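Local coordinates for envelope glycoprotein (Bourbon virus, PDB 5ZKX) that mediates fusion of the viral and host-cell membranes as a gp64-family, class III glycoprotein, captured here in its trimeric postfusion form, at the interface of chains A and B. Residues are numbered along the deposited sequence; one frame, centred on the assembly and turned at random. Chains: chain A/B, Envelope glycoprotein.

The interface of chains A and B. Residues chain A 320, 323-324, 334, 352; chain B 15, 322.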
ATOM      1  N   ASN A 320      21.891 -44.813 -13.097  1.00 26.35           N
ATOM      2  CA  ASN A 320      22.313 -45.294 -14.408  1.00 26.53           C
ATOM      3  C   ASN A 320      23.448 -46.307 -14.280  1.00 30.84           C
ATOM      4  O   ASN A 320      23.431 -47.361 -14.926  1.00 29.56           O
ATOM      5  CB  ASN A 320      22.736 -44.114 -15.286  1.00 23.49           C
ATOM      6  CG  ASN A 320      21.588 -43.556 -16.113  1.00 25.94           C
ATOM      7  OD1 ASN A 320      20.581 -44.226 -16.333  1.00 21.30           O
ATOM      8  ND2 ASN A 320      21.743 -42.323 -16.584  1.00 30.65           N
ATOM      9  N   VAL A 323      22.091 -49.607 -12.596  1.00 31.83           N
ATOM     10  CA  VAL A 323      21.364 -50.471 -13.517  1.00 31.59           C
ATOM     11  C   VAL A 323      22.326 -51.113 -14.508  1.00 33.79           C
ATOM     12  O   VAL A 323      22.190 -52.293 -14.849  1.00 38.71           O
ATOM     13  CB  VAL A 323      20.248 -49.676 -14.222  1.00 29.41           C
ATOM     14  CG1 VAL A 323      19.898 -50.303 -15.557  1.00 30.05           C
ATOM     15  CG2 VAL A 323      19.019 -49.602 -13.335  1.00 26.35           C
ATOM     16  N   SER A 324      23.326 -50.358 -14.967  1.00 26.10           N
ATOM     17  CA  SER A 324      24.321 -50.924 -15.870  1.00 24.55           C
ATOM     18  C   SER A 324      25.037 -52.106 -15.232  1.00 24.96           C
ATOM     19  O   SER A 324      25.422 -53.052 -15.928  1.00 24.27           O
ATOM     20  CB  SER A 324      25.324 -49.849 -16.282  1.00 19.58           C
ATOM     21  OG  SER A 324      26.249 -50.351 -17.227  1.00 30.01           O
ATOM     22  N   ILE A 334      16.380 -54.071 -17.846  1.00 26.48           N
ATOM     23  CA  ILE A 334      16.231 -52.845 -18.627  1.00 23.44           C
ATOM     24  C   ILE A 334      14.892 -52.832 -19.354  1.00 27.44           C
ATOM     25  O   ILE A 334      14.256 -51.781 -19.500  1.00 27.64           O
ATOM     26  CB  ILE A 334      17.417 -52.691 -19.597  1.00 22.81           C
ATOM     27  CG1 ILE A 334      18.703 -52.434 -18.811  1.00 20.10           C
ATOM     28  CG2 ILE A 334      17.170 -51.568 -20.592  1.00 25.00           C
ATOM     29  CD1 ILE A 334      19.931 -52.289 -19.679  1.00 24.55           C
ATOM     30  N   PHE A 352      25.580 -51.518 -24.444  1.00 26.79           N
ATOM     31  CA  PHE A 352      24.841 -52.767 -24.558  1.00 28.42           C
ATOM     32  C   PHE A 352      23.984 -52.763 -25.816  1.00 31.98           C
ATOM     33  O   PHE A 352      23.645 -51.712 -26.364  1.00 30.11           O
ATOM     34  CB  PHE A 352      23.958 -53.030 -23.320  1.00 30.29           C
ATOM     35  CG  PHE A 352      22.926 -51.961 -23.056  1.00 30.49           C
ATOM     36  CD1 PHE A 352      23.139 -51.004 -22.081  1.00 31.58           C
ATOM     37  CD2 PHE A 352      21.731 -51.933 -23.757  1.00 27.23           C
ATOM     38  CE1 PHE A 352      22.197 -50.022 -21.827  1.00 28.79           C
ATOM     39  CE2 PHE A 352      20.785 -50.955 -23.506  1.00 28.24           C
ATOM     40  CZ  PHE A 352      21.019 -49.999 -22.539  1.00 26.37           C
TER
ATOM     41  N   PHE B  15      23.231 -45.176 -21.430  1.00 27.61           N
ATOM     42  CA  PHE B  15      22.248 -44.583 -20.538  1.00 28.26           C
ATOM     43  C   PHE B  15      22.421 -43.070 -20.567  1.00 26.07           C
ATOM     44  O   PHE B  15      23.512 -42.560 -20.294  1.00 27.78           O
ATOM     45  CB  PHE B  15      22.390 -45.134 -19.121  1.00 30.57           C
ATOM     46  CG  PHE B  15      21.792 -46.499 -18.948  1.00 27.19           C
ATOM     47  CD1 PHE B  15      20.579 -46.814 -19.537  1.00 26.85           C
ATOM     48  CD2 PHE B  15      22.445 -47.472 -18.211  1.00 27.52           C
ATOM     49  CE1 PHE B  15      20.023 -48.069 -19.390  1.00 26.16           C
ATOM     50  CE2 PHE B  15      21.897 -48.728 -18.061  1.00 30.08           C
ATOM     51  CZ  PHE B  15      20.683 -49.027 -18.651  1.00 31.50           C
ATOM     52  N   MET B 322      14.039 -52.245  -9.747  1.00 31.66           N
ATOM     53  CA  MET B 322      15.446 -52.569  -9.526  1.00 33.92           C
ATOM     54  C   MET B 322      15.619 -53.487  -8.326  1.00 37.72           C
ATOM     55  O   MET B 322      16.434 -54.416  -8.358  1.00 39.52           O
ATOM     56  CB  MET B 322      16.261 -51.293  -9.326  1.00 34.32           C
ATOM     57  CG  MET B 322      16.425 -50.441 -10.562  1.00 33.30           C
ATOM     58  SD  MET B 322      17.204 -48.866 -10.157  1.00 42.60           S
ATOM     59  CE  MET B 322      18.724 -49.431  -9.402  1.00 29.40           C
TER
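The ring of B:Phe15 takes A:Phe352 on one face, where CE1 stands 3.6 Å above the plane, offset toward the rim. The two rings are strongly tilted, about 54° between planes, so a rim of one meets a face of the other. On the opposite side, near the root of the ring, lies the side-chain amide of A:Asn320, nearly parallel to it (5° apart), with OD1 3.4 Å from B:Phe15 CB. Being flat, the amide can lie close over the CB and CG end without stacking on the ring centre. At the ring's edge, in plane, are A:Ser324 CA and A:Ile334 CG1; the small serine probably leaves room for the ring to approach the helix backbone.

B:Phe15 belongs to a loop that lays this aromatic side chain against helix 284-329 of the neighbouring subunit, near the end of the long helices of the postfusion trimer. Apolar groups of chain A gather at its far end: A:Ile334 CD1 lies 3.5 Å from B:Phe15 CZ, and the same methyl also covers a face of A:Phe352, joining helix 333-338 and strand 352-356 in one hydrophobic cluster.

A:Val323 serves two neighbours because its branches diverge. CG1, anti to the backbone N (chi1 155°), comes to CE2 and CZ of B:Phe15 from the A:Asn320 side of the ring plane, while CG2 turns to helix 284-329 of chain B. There the flexible B:Met322, bent at its last torsion, fits its thioether against the methyl, with SD 3.7 Å from A:Val323 CG2.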